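Side-chain contacts in putative hydrolase (Agrobacterium vitis, PDB 3LLC), which probably cleaves fatty-acyl thioesters from proteins, and perhaps acyl-glucuronide esters, as a serine hydrolase of the alpha/beta-hydrolase family: residues R23-L28 / L93-A98; F72-H77 / S113-W118; G44-D49 / G82-G87; E126-H131 / M202-C207. All coordinates share one frame; numbering follows the deposited sequence.

Contact 1: residues R23-L28 / L93-A98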
loop_
_atom_site.group_PDB
_atom_site.type_symbol
_atom_site.label_atom_id
_atom_site.label_comp_id
_atom_site.label_asym_id
_atom_site.label_seq_id
_atom_site.Cartn_x
_atom_site.Cartn_y
_atom_site.Cartn_z
ATOM N N ARG A 23 7.007 -18.269 -1.571
ATOM C CA ARG A 23 5.821 -18.066 -2.392
ATOM C C ARG A 23 6.182 -17.301 -3.663
ATOM O O ARG A 23 7.092 -16.463 -3.662
ATOM C CB ARG A 23 4.718 -17.331 -1.600
ATOM C CG ARG A 23 5.045 -15.919 -1.109
ATOM C CD ARG A 23 5.442 -15.923 0.312
ATOM N NE ARG A 23 5.629 -14.607 0.921
ATOM C CZ ARG A 23 6.582 -14.342 1.808
ATOM N NH1 ARG A 23 7.462 -15.293 2.152
ATOM N NH2 ARG A 23 6.672 -13.139 2.354
ATOM N N SER A 24 5.452 -17.583 -4.735
ATOM C CA SER A 24 5.659 -16.896 -6.015
ATOM C C SER A 24 4.695 -15.705 -6.154
ATOM O O SER A 24 3.466 -15.855 -6.016
ATOM C CB SER A 24 5.474 -17.850 -7.207
ATOM O OG SER A 24 6.433 -18.898 -7.277
ATOM N N ILE A 25 5.256 -14.523 -6.435
ATOM C CA ILE A 25 4.515 -13.278 -6.584
ATOM C C ILE A 25 4.395 -12.901 -8.074
ATOM O O ILE A 25 5.401 -12.837 -8.821
ATOM C CB ILE A 25 5.223 -12.129 -5.757
ATOM C CG1 ILE A 25 5.256 -12.502 -4.279
ATOM C CG2 ILE A 25 4.582 -10.746 -6.034
ATOM C CD1 ILE A 25 3.840 -12.777 -3.616
ATOM N N ALA A 26 3.151 -12.698 -8.525
ATOM C CA ALA A 26 2.866 -12.311 -9.900
ATOM C C ALA A 26 2.982 -10.767 -10.024
ATOM O O ALA A 26 2.486 -10.008 -9.167
ATOM C CB ALA A 26 1.446 -12.790 -10.324
ATOM N N ALA A 27 3.632 -10.316 -11.100
ATOM C CA ALA A 27 3.851 -8.881 -11.365
ATOM C C ALA A 27 3.667 -8.540 -12.848
ATOM O O ALA A 27 3.896 -9.367 -13.741
ATOM C CB ALA A 27 5.274 -8.421 -10.856
ATOM N N LEU A 28 3.199 -7.315 -13.081
ATOM C CA LEU A 28 3.000 -6.727 -14.405
ATOM C C LEU A 28 3.834 -5.430 -14.439
ATOM O O LEU A 28 3.611 -4.534 -13.610
ATOM C CB LEU A 28 1.512 -6.403 -14.618
ATOM C CG LEU A 28 0.547 -7.605 -14.735
ATOM C CD1 LEU A 28 -0.918 -7.149 -14.650
ATOM C CD2 LEU A 28 0.822 -8.435 -16.038
ATOM N N LEU A 93 5.030 -6.741 3.189
ATOM C CA LEU A 93 6.147 -5.815 3.047
ATOM C C LEU A 93 7.357 -6.513 2.420
ATOM O O LEU A 93 8.007 -5.939 1.532
ATOM C CB LEU A 93 6.531 -5.230 4.419
ATOM C CG LEU A 93 7.846 -4.425 4.485
ATOM C CD1 LEU A 93 7.763 -3.134 3.591
ATOM C CD2 LEU A 93 8.141 -4.027 5.986
ATOM N N GLU A 94 7.681 -7.715 2.893
ATOM C CA GLU A 94 8.786 -8.481 2.358
ATOM C C GLU A 94 8.632 -8.684 0.840
ATOM O O GLU A 94 9.607 -8.629 0.070
ATOM C CB GLU A 94 8.873 -9.840 3.058
ATOM C CG GLU A 94 10.054 -10.687 2.621
ATOM C CD GLU A 94 10.116 -12.075 3.275
ATOM O OE1 GLU A 94 9.103 -12.560 3.853
ATOM O OE2 GLU A 94 11.196 -12.699 3.182
ATOM N N GLU A 95 7.398 -8.919 0.416
ATOM C CA GLU A 95 7.099 -9.098 -1.014
ATOM C C GLU A 95 7.307 -7.779 -1.820
ATOM O O GLU A 95 7.914 -7.783 -2.899
ATOM C CB GLU A 95 5.659 -9.633 -1.160
ATOM C CG GLU A 95 5.502 -11.072 -0.631
ATOM C CD GLU A 95 4.054 -11.452 -0.227
ATOM O OE1 GLU A 95 3.135 -10.746 -0.693
ATOM O OE2 GLU A 95 3.887 -12.466 0.509
ATOM N N ALA A 96 6.802 -6.669 -1.299
ATOM C CA ALA A 96 6.973 -5.377 -1.923
ATOM C C ALA A 96 8.467 -5.075 -2.111
ATOM O O ALA A 96 8.883 -4.680 -3.207
ATOM C CB ALA A 96 6.249 -4.239 -1.119
ATOM N N LEU A 97 9.269 -5.293 -1.070
ATOM C CA LEU A 97 10.707 -5.034 -1.157
ATOM C C LEU A 97 11.381 -5.980 -2.173
ATOM O O LEU A 97 12.279 -5.563 -2.932
ATOM C CB LEU A 97 11.339 -5.135 0.241
ATOM C CG LEU A 97 12.827 -4.824 0.419
ATOM C CD1 LEU A 97 13.156 -3.465 -0.192
ATOM C CD2 LEU A 97 13.233 -4.870 1.908
ATOM N N ALA A 98 10.981 -7.261 -2.190
ATOM C CA ALA A 98 11.531 -8.216 -3.149
ATOM C C ALA A 98 11.224 -7.833 -4.611
ATOM O O ALA A 98 12.043 -8.036 -5.513
ATOM C CB ALA A 98 11.050 -9.662 -2.853
HETATM O O HOH W 1 9.309 -15.188 4.526
#

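Contact 2: residues F72-H77 / S113-W118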
loop_
_atom_site.group_PDB
_atom_site.type_symbol
_atom_site.label_atom_id
_atom_site.label_comp_id
_atom_site.label_asym_id
_atom_site.label_seq_id
_atom_site.Cartn_x
_atom_site.Cartn_y
_atom_site.Cartn_z
ATOM N N PHE A 72 1.905 -5.551 -8.597
ATOM C CA PHE A 72 2.032 -6.956 -8.183
ATOM C C PHE A 72 0.876 -7.333 -7.239
ATOM O O PHE A 72 0.229 -6.452 -6.669
ATOM C CB PHE A 72 3.375 -7.204 -7.508
ATOM C CG PHE A 72 3.502 -6.528 -6.179
ATOM C CD1 PHE A 72 3.811 -5.168 -6.104
ATOM C CD2 PHE A 72 3.272 -7.225 -4.987
ATOM C CE1 PHE A 72 3.880 -4.524 -4.889
ATOM C CE2 PHE A 72 3.361 -6.578 -3.750
ATOM C CZ PHE A 72 3.664 -5.213 -3.716
ATOM N N ASP A 73 0.598 -8.632 -7.139
ATOM C CA ASP A 73 -0.433 -9.161 -6.211
ATOM C C ASP A 73 0.241 -9.671 -4.940
ATOM O O ASP A 73 1.178 -10.478 -4.989
ATOM C CB ASP A 73 -1.248 -10.280 -6.854
ATOM C CG ASP A 73 -2.395 -9.752 -7.784
ATOM O OD1 ASP A 73 -2.998 -8.700 -7.449
ATOM O OD2 ASP A 73 -2.695 -10.434 -8.800
ATOM N N TYR A 74 -0.241 -9.204 -3.799
ATOM C CA TYR A 74 0.196 -9.758 -2.502
ATOM C C TYR A 74 -0.064 -11.270 -2.434
ATOM O O TYR A 74 -0.951 -11.783 -3.129
ATOM C CB TYR A 74 -0.547 -9.100 -1.354
ATOM C CG TYR A 74 -0.406 -7.595 -1.201
ATOM C CD1 TYR A 74 0.828 -7.010 -0.899
ATOM C CD2 TYR A 74 -1.518 -6.761 -1.245
ATOM C CE1 TYR A 74 0.935 -5.627 -0.717
ATOM C CE2 TYR A 74 -1.402 -5.378 -1.055
ATOM C CZ TYR A 74 -0.167 -4.826 -0.779
ATOM O OH TYR A 74 -0.060 -3.467 -0.607
ATOM N N SER A 75 0.756 -12.003 -1.676
ATOM C CA SER A 75 0.463 -13.401 -1.434
ATOM C C SER A 75 -0.990 -13.531 -0.901
ATOM O O SER A 75 -1.456 -12.673 -0.153
ATOM C CB SER A 75 1.450 -14.070 -0.451
ATOM O OG SER A 75 1.503 -13.406 0.804
ATOM N N GLY A 76 -1.678 -14.597 -1.316
ATOM C CA GLY A 76 -3.068 -14.826 -0.939
ATOM C C GLY A 76 -4.112 -14.067 -1.753
ATOM O O GLY A 76 -5.321 -14.255 -1.550
ATOM N N HIS A 77 -3.646 -13.242 -2.682
ATOM C CA HIS A 77 -4.498 -12.349 -3.488
ATOM C C HIS A 77 -4.265 -12.608 -4.981
ATOM O O HIS A 77 -3.145 -12.950 -5.413
ATOM C CB HIS A 77 -4.127 -10.879 -3.277
ATOM C CG HIS A 77 -4.334 -10.336 -1.889
ATOM N ND1 HIS A 77 -3.654 -10.803 -0.770
ATOM C CD2 HIS A 77 -5.080 -9.287 -1.457
ATOM C CE1 HIS A 77 -3.988 -10.069 0.282
ATOM N NE2 HIS A 77 -4.849 -9.147 -0.102
ATOM N N SER A 113 -2.380 2.678 -1.484
ATOM C CA SER A 113 -3.812 2.801 -1.192
ATOM C C SER A 113 -4.171 1.956 0.045
ATOM O O SER A 113 -3.899 0.733 0.085
ATOM C CB SER A 113 -4.630 2.297 -2.381
ATOM O OG SER A 113 -6.019 2.346 -2.061
ATOM N N SER A 114 -4.739 2.624 1.051
ATOM C CA SER A 114 -5.244 2.001 2.274
ATOM C C SER A 114 -4.149 1.200 3.016
ATOM O O SER A 114 -3.133 1.796 3.435
ATOM C CB SER A 114 -6.534 1.222 1.932
ATOM O OG SER A 114 -7.243 0.936 3.111
HETATM N N MSE A 115 -4.260 -0.123 3.144
HETATM C CA MSE A 115 -3.138 -0.907 3.728
HETATM C C MSE A 115 -1.824 -0.650 2.967
HETATM O O MSE A 115 -0.746 -0.707 3.552
HETATM C CB MSE A 115 -3.451 -2.409 3.748
HETATM C CG MSE A 115 -2.300 -3.294 4.167
HETATM SE SE MSE A 115 -2.698 -5.191 4.140
HETATM C CE MSE A 115 -2.416 -5.575 2.280
ATOM N N GLY A 116 -1.916 -0.407 1.660
ATOM C CA GLY A 116 -0.736 -0.175 0.835
ATOM C C GLY A 116 0.033 1.088 1.252
ATOM O O GLY A 116 1.242 1.192 1.028
ATOM N N GLY A 117 -0.673 2.058 1.842
ATOM C CA GLY A 117 -0.057 3.247 2.450
ATOM C C GLY A 117 0.787 2.936 3.669
ATOM O O GLY A 117 1.860 3.532 3.874
ATOM N N TRP A 118 0.328 1.975 4.478
ATOM C CA TRP A 118 1.135 1.477 5.626
ATOM C C TRP A 118 2.392 0.808 5.095
ATOM O O TRP A 118 3.505 1.061 5.584
ATOM C CB TRP A 118 0.302 0.450 6.443
ATOM C CG TRP A 118 0.865 -0.012 7.784
ATOM C CD1 TRP A 118 2.048 0.322 8.352
ATOM C CD2 TRP A 118 0.194 -0.871 8.721
ATOM N NE1 TRP A 118 2.173 -0.303 9.589
ATOM C CE2 TRP A 118 1.044 -1.040 9.828
ATOM C CE3 TRP A 118 -1.038 -1.529 8.716
ATOM C CZ2 TRP A 118 0.694 -1.826 10.938
ATOM C CZ3 TRP A 118 -1.385 -2.305 9.799
ATOM C CH2 TRP A 118 -0.531 -2.455 10.903
#

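Contact 3: residues G44-D49 / G82-G87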
loop_
_atom_site.group_PDB
_atom_site.type_symbol
_atom_site.label_atom_id
_atom_site.label_comp_id
_atom_site.label_asym_id
_atom_site.label_seq_id
_atom_site.Cartn_x
_atom_site.Cartn_y
_atom_site.Cartn_z
ATOM N N GLY A 44 -1.344 -1.913 -3.218
ATOM C CA GLY A 44 -2.802 -1.933 -3.035
ATOM C C GLY A 44 -3.338 -2.179 -1.627
ATOM O O GLY A 44 -2.576 -2.406 -0.668
ATOM N N GLY A 45 -4.668 -2.100 -1.506
ATOM C CA GLY A 45 -5.365 -2.369 -0.227
ATOM C C GLY A 45 -5.515 -3.851 0.143
ATOM O O GLY A 45 -5.257 -4.759 -0.658
ATOM N N TYR A 46 -5.978 -4.082 1.366
ATOM C CA TYR A 46 -6.262 -5.407 1.895
ATOM C C TYR A 46 -7.308 -6.025 0.989
ATOM O O TYR A 46 -8.272 -5.369 0.682
ATOM C CB TYR A 46 -6.865 -5.225 3.282
ATOM C CG TYR A 46 -7.094 -6.445 4.141
ATOM C CD1 TYR A 46 -6.015 -7.112 4.699
ATOM C CD2 TYR A 46 -8.377 -6.839 4.526
ATOM C CE1 TYR A 46 -6.183 -8.179 5.556
ATOM C CE2 TYR A 46 -8.561 -7.939 5.385
ATOM C CZ TYR A 46 -7.450 -8.587 5.900
ATOM O OH TYR A 46 -7.538 -9.653 6.772
ATOM N N ARG A 47 -7.123 -7.251 0.543
ATOM C CA ARG A 47 -8.114 -7.872 -0.360
ATOM C C ARG A 47 -8.251 -7.252 -1.761
ATOM O O ARG A 47 -9.163 -7.616 -2.484
ATOM C CB ARG A 47 -9.529 -7.954 0.312
ATOM C CG ARG A 47 -9.585 -8.840 1.573
ATOM C CD ARG A 47 -11.022 -8.945 2.142
ATOM N NE ARG A 47 -11.928 -9.670 1.245
ATOM C CZ ARG A 47 -13.259 -9.725 1.368
ATOM N NH1 ARG A 47 -13.894 -9.109 2.367
ATOM N NH2 ARG A 47 -13.972 -10.416 0.482
ATOM N N SER A 48 -7.346 -6.371 -2.183
ATOM C CA SER A 48 -7.426 -5.822 -3.547
ATOM C C SER A 48 -6.710 -6.746 -4.547
ATOM O O SER A 48 -6.018 -7.714 -4.169
ATOM C CB SER A 48 -6.765 -4.426 -3.620
ATOM O OG SER A 48 -5.361 -4.535 -3.361
ATOM N N ASP A 49 -6.834 -6.393 -5.823
ATOM C CA ASP A 49 -5.926 -7.006 -6.796
ATOM C C ASP A 49 -5.471 -6.006 -7.822
ATOM O O ASP A 49 -5.934 -4.858 -7.912
ATOM C CB ASP A 49 -6.423 -8.341 -7.395
ATOM C CG ASP A 49 -7.540 -8.175 -8.399
ATOM O OD1 ASP A 49 -7.513 -7.251 -9.230
ATOM O OD2 ASP A 49 -8.437 -9.025 -8.385
ATOM N N GLY A 82 0.382 -18.639 -2.294
ATOM C CA GLY A 82 0.295 -18.497 -0.842
ATOM C C GLY A 82 -1.147 -18.367 -0.336
ATOM O O GLY A 82 -2.013 -17.918 -1.095
ATOM N N ALA A 83 -1.400 -18.803 0.909
ATOM C CA ALA A 83 -2.746 -18.716 1.536
ATOM C C ALA A 83 -3.021 -17.325 2.090
ATOM O O ALA A 83 -2.148 -16.704 2.714
ATOM C CB ALA A 83 -2.904 -19.775 2.667
ATOM N N PHE A 84 -4.235 -16.816 1.872
ATOM C CA PHE A 84 -4.637 -15.563 2.481
ATOM C C PHE A 84 -4.444 -15.543 4.019
ATOM O O PHE A 84 -3.924 -14.551 4.557
ATOM C CB PHE A 84 -6.081 -15.206 2.134
ATOM C CG PHE A 84 -6.481 -13.873 2.653
ATOM C CD1 PHE A 84 -6.208 -12.721 1.930
ATOM C CD2 PHE A 84 -7.128 -13.757 3.881
ATOM C CE1 PHE A 84 -6.568 -11.456 2.414
ATOM C CE2 PHE A 84 -7.481 -12.496 4.375
ATOM C CZ PHE A 84 -7.196 -11.351 3.652
ATOM N N ARG A 85 -4.802 -16.620 4.696
ATOM C CA ARG A 85 -4.720 -16.638 6.170
ATOM C C ARG A 85 -3.266 -16.641 6.717
ATOM O O ARG A 85 -3.066 -16.446 7.919
ATOM C CB ARG A 85 -5.535 -17.800 6.751
ATOM C CG ARG A 85 -4.850 -19.128 6.615
ATOM C CD ARG A 85 -5.575 -20.224 7.392
ATOM N NE ARG A 85 -4.884 -21.500 7.249
ATOM C CZ ARG A 85 -3.757 -21.844 7.877
ATOM N NH1 ARG A 85 -3.149 -21.005 8.711
ATOM N NH2 ARG A 85 -3.228 -23.048 7.668
ATOM N N ASP A 86 -2.273 -16.877 5.852
ATOM C CA ASP A 86 -0.861 -16.761 6.247
ATOM C C ASP A 86 -0.311 -15.337 6.054
ATOM O O ASP A 86 0.816 -15.051 6.455
ATOM C CB ASP A 86 0.010 -17.790 5.495
ATOM C CG ASP A 86 -0.299 -19.236 5.889
ATOM O OD1 ASP A 86 -0.675 -19.481 7.039
ATOM O OD2 ASP A 86 -0.217 -20.140 5.037
ATOM N N GLY A 87 -1.088 -14.448 5.442
ATOM C CA GLY A 87 -0.691 -13.078 5.246
ATOM C C GLY A 87 -0.534 -12.227 6.509
ATOM O O GLY A 87 -1.305 -12.329 7.445
#

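Contact 4: residues E126-H131 / M202-C207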
loop_
_atom_site.group_PDB
_atom_site.type_symbol
_atom_site.label_atom_id
_atom_site.label_comp_id
_atom_site.label_asym_id
_atom_site.label_seq_id
_atom_site.Cartn_x
_atom_site.Cartn_y
_atom_site.Cartn_z
ATOM N N GLU A 126 12.684 0.727 5.444
ATOM C CA GLU A 126 13.573 -0.410 5.126
ATOM C C GLU A 126 14.668 0.020 4.139
ATOM O O GLU A 126 15.826 -0.345 4.284
ATOM C CB GLU A 126 12.785 -1.603 4.522
ATOM C CG GLU A 126 11.780 -2.289 5.475
ATOM C CD GLU A 126 12.396 -3.398 6.355
ATOM O OE1 GLU A 126 12.558 -4.544 5.868
ATOM O OE2 GLU A 126 12.664 -3.138 7.552
ATOM N N LEU A 127 14.289 0.787 3.118
ATOM C CA LEU A 127 15.301 1.291 2.153
ATOM C C LEU A 127 16.299 2.242 2.815
ATOM O O LEU A 127 17.523 2.117 2.615
ATOM C CB LEU A 127 14.618 1.962 0.956
ATOM C CG LEU A 127 13.761 1.035 0.082
ATOM C CD1 LEU A 127 12.935 1.840 -0.951
ATOM C CD2 LEU A 127 14.601 -0.018 -0.613
ATOM N N LYS A 128 15.812 3.171 3.636
ATOM C CA LYS A 128 16.731 4.100 4.346
ATOM C C LYS A 128 17.662 3.370 5.325
ATOM O O LYS A 128 18.792 3.810 5.550
ATOM C CB LYS A 128 15.975 5.292 5.005
ATOM C CG LYS A 128 15.402 6.283 3.926
ATOM C CD LYS A 128 14.460 7.445 4.407
ATOM C CE LYS A 128 15.212 8.615 5.064
ATOM N NZ LYS A 128 16.270 9.217 4.193
ATOM N N ALA A 129 17.247 2.225 5.866
ATOM C CA ALA A 129 18.129 1.433 6.763
ATOM C C ALA A 129 19.275 0.716 6.040
ATOM O O ALA A 129 20.216 0.249 6.690
ATOM C CB ALA A 129 17.306 0.404 7.581
ATOM N N ARG A 130 19.215 0.617 4.714
ATOM C CA ARG A 130 20.243 -0.126 3.956
ATOM C C ARG A 130 21.422 0.730 3.549
ATOM O O ARG A 130 21.292 1.937 3.357
ATOM C CB ARG A 130 19.647 -0.777 2.706
ATOM C CG ARG A 130 18.487 -1.631 3.032
ATOM C CD ARG A 130 18.282 -2.787 2.116
ATOM N NE ARG A 130 17.897 -2.388 0.773
ATOM C CZ ARG A 130 17.129 -3.110 -0.052
ATOM N NH1 ARG A 130 16.597 -4.273 0.321
ATOM N NH2 ARG A 130 16.873 -2.642 -1.264
ATOM N N HIS A 131 22.571 0.069 3.407
ATOM C CA HIS A 131 23.801 0.681 2.908
ATOM C C HIS A 131 23.768 0.754 1.379
ATOM O O HIS A 131 23.956 1.824 0.801
ATOM C CB HIS A 131 25.023 -0.149 3.336
ATOM C CG HIS A 131 25.375 -0.030 4.788
ATOM N ND1 HIS A 131 26.651 -0.270 5.264
ATOM C CD2 HIS A 131 24.630 0.310 5.868
ATOM C CE1 HIS A 131 26.673 -0.092 6.573
ATOM N NE2 HIS A 131 25.460 0.261 6.964
HETATM N N MSE A 202 8.114 9.650 15.266
HETATM C CA MSE A 202 8.175 10.446 14.022
HETATM C C MSE A 202 8.727 9.630 12.861
HETATM O O MSE A 202 9.620 8.803 13.039
HETATM C CB MSE A 202 9.036 11.718 14.251
HETATM C CG MSE A 202 8.556 12.600 15.389
HETATM SE SE MSE A 202 6.744 13.294 14.978
HETATM C CE MSE A 202 7.197 14.232 13.274
ATOM N N ILE A 203 8.153 9.802 11.672
ATOM C CA ILE A 203 8.541 9.059 10.452
ATOM C C ILE A 203 9.414 9.977 9.542
ATOM O O ILE A 203 8.982 11.078 9.210
ATOM C CB ILE A 203 7.296 8.642 9.669
ATOM C CG1 ILE A 203 6.400 7.728 10.528
ATOM C CG2 ILE A 203 7.673 7.983 8.314
ATOM C CD1 ILE A 203 4.958 7.516 9.942
ATOM N N ASP A 204 10.635 9.536 9.200
ATOM C CA ASP A 204 11.582 10.249 8.317
ATOM C C ASP A 204 11.415 9.743 6.867
ATOM O O ASP A 204 11.850 8.629 6.560
ATOM C CB ASP A 204 13.004 9.928 8.838
ATOM C CG ASP A 204 14.135 10.578 8.032
ATOM O OD1 ASP A 204 13.890 11.421 7.146
ATOM O OD2 ASP A 204 15.307 10.228 8.320
ATOM N N THR A 205 10.828 10.520 5.958
ATOM C CA THR A 205 10.657 10.035 4.554
ATOM C C THR A 205 11.777 10.425 3.574
ATOM O O THR A 205 12.064 9.680 2.622
ATOM C CB THR A 205 9.354 10.561 3.938
ATOM O OG1 THR A 205 9.395 11.982 3.996
ATOM C CG2 THR A 205 8.130 9.997 4.711
ATOM N N GLY A 206 12.319 11.616 3.748
ATOM C CA GLY A 206 13.287 12.202 2.814
ATOM C C GLY A 206 12.753 12.596 1.427
ATOM O O GLY A 206 13.543 12.810 0.519
ATOM N N CYS A 207 11.424 12.675 1.250
ATOM C CA CYS A 207 10.851 13.024 -0.048
ATOM C C CYS A 207 9.472 13.687 0.136
ATOM O O CYS A 207 8.875 13.546 1.209
ATOM C CB CYS A 207 10.646 11.739 -0.871
ATOM S SG CYS A 207 9.466 10.548 -0.186
#

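Contact 1: residues R23-L28 / L93-A98
Ile25 and Glu95 mark the nearest backbone approach, with CA atoms 7.4 Å apart, where strand 23-28 passes helix 93-98 at 56° between their directions. Arg23 and the neighbouring acids Glu94 and Glu95 form a salt-bridge network across the gap. Chi1 (62°) sets Arg23 CG between the backbone N and carbonyl carbon, and the chi2 bend (-99°) turns the chain so that the guanidinium edge faces both acids. NE donates to Glu95 OE2 at 2.8 Å, nearly straight and almost in the guanidinium plane, reaching the anti side of the carboxylate. NH2 bonds Glu94 OE1 at 2.9 Å; this oxygen is approached from well above its own carboxylate plane. A water links NH1 to the same OE1, accepting from the arginine and donating to the glutamate. The NH2 contact with Glu95 OE2 is long and weak. Ile25, an apolar neighbour, lays CD1 against the Glu95 carboxylate, 3.6 Å from OE1, while its branched chain also packs on Val16 and Phe72. In this alpha/beta-hydrolase the network ties an early strand of the central sheet to helix 89-103. Asp21 O and Arg91 O take two further arginine bonds, and Ser75 OG binds Glu95 OE2. Each of the five N-H groups thus has an acceptor, and the buried positive charge is probably balanced by the two carboxylates, with Glu94 on the exposed side.

Contact 2: residues F72-H77 / S113-W118
The Tyr74 ring meets Met115, deposited as selenomethionine, at what is probably the nucleophile elbow of the alpha/beta-hydrolase fold, the sharp turn from strand 107-113 through Ser114 into helix 115-128. The tight part is a CH-pi contact: Met115 CE sits over one face of the phenol, 3.9 Å from its centroid and off centre toward Tyr74 CE2 (3.5 Å). The two side chains arrive from opposite directions. Met115 runs extended to SE and then bends, chi3 83°, which turns the terminal methyl onto the ring; a long, unbranched, polarisable chain suits this reach. Beyond it, Tyr74 OH stands 3.7 Å from Gly116 CA and hydrogen-bonds Gly44 O. Glycine fits here because a side chain would begin too close to Ser113 O.

The other side is looser. His77 comes no nearer than 4.9 Å to segment 113-118, though Tyr74 CD2 lies over the centre of its imidazole. Partly exposed Ser114, with positive phi (57°), hydrogen-bonds His247 NE2, consistent with a catalytic triad, and its OG and Met115 N both hydrogen-bond a tetraethylene glycol oxygen, probably from the crystallisation liquor. Within the type II turn of Tyr74 to His77, His77 ND1 donates to Ser75 O at 3.0 Å, keeping within its ring plane but approaching from above the carbonyl plane.

Contact 3: residues G44-D49 / G82-G87
The rings of Tyr46 and Phe84 form an offset edge-to-face pair, the edge of Phe84 directed at the face of Tyr46, with centroids 5.5 Å apart and planes at 66°. Phe84 CZ leads, 3.6 Å from Tyr46 CZ, and the phenol oxygen lies at the edge of the Phe84 ring near its plane. The offset thus falls toward the hydroxyl end of the tyrosine. Phe185 meets the Tyr46 ring nearly parallel, while His77 meets that of Phe84 at a steeper tilt. Arg47 CG adds an apolar touch, 4.0 Å from Phe84 CZ. Segment 44-49 follows strand 39-43 and folds as a type II turn from Gly45 to Ser48, with Arg47 at positive phi. Tyr46 N hydrogen-bonds an oxygen of a bound tetraethylene glycol, probably from the crystallisation liquor, that also meets Ser114 OG and Met115 N, consistent with the oxyanion-hole amide that this loop supplies in many alpha/beta hydrolases. Tyrosine suits its place because its polar end hydrogen-bonds Ile184 O while its ring packs. Arg47 sends its guanidinium on to Asn183 OD1 and Glu181 O, leaving its methylene for Phe84. Gly45 O accepts from both Ser48 N and Ser48 OG, the latter at 2.7 Å.

Contact 4: residues E126-H131 / M202-C207
Lys128 and Asp204 are brought together by two late bends in the lysine, chi3 77° and chi4 56°, and by an aspartate whose CG stands anti to its backbone N, chi1 180°. The bends kink the end of the chain and turn NZ aside from the acid, and the two side chains cross at about a right angle. It is therefore a methylene, not the ammonium, that lies against the acid: Lys128 CE is 3.6 Å from Asp204 OD2. The ammonium is further off, with NZ 4.4 Å from that same oxygen, beyond salt-bridge range. One carbon back along the chain, Lys128 CD rests on the main chain, 3.6 Å from Asp204 O and 3.7 Å from Thr205 O. Gly206, with positive phi, leaves room beside the lysine end because it carries no side chain. Thr205 turns its CB away from the helix and packs on Leu232 and Pro233, so it meets Lys128 through its backbone carbonyl, not its side chain. The contact joins the C-terminal part of helix 115-128, the helix that follows the probable nucleophile, to the loop leading into strand 209-214. Deeper in, Leu127 and Cys207 both pack on Val137 of strand 136-143, which lies next to strand 209-214 in the sheet. A long flexible lysine suits this exposed place, with methylenes that can lie against carbonyl oxygens and the charge at its end. Asp204 was deposited in two conformers, which makes its pairing tentative. The attraction is probably a weak one between charges at the surface, helped by polarised C-H groups beside the ammonium.

Overall arrangement
Contacts 1, 2 and 3 lie close together; contacts 3 and 4 are on opposite sides of the chain's centre, their own centres about 25 Å apart. Contacts 1 and 2 have centres about 10 Å apart and join through Glu95 OE2 and Ser75 OG, 2.6 Å apart. Contacts 2 and 3 are nearer still, centres about 7 Å apart; His77 NE2 and Arg47 N, 3.0 Å apart, probably hydrogen-bond and join the two loops. These two contacts border the probable active site, where tetraethylene glycol comes within about 3 Å of both the Met115 and Tyr46 side chains, with contact 1 behind them through Ser75. Contact 4 shares helix 115-128 with contact 2, yet their centres are about 20 Å apart; it meets contact 1 where Leu97 packs on Leu127 and Arg130.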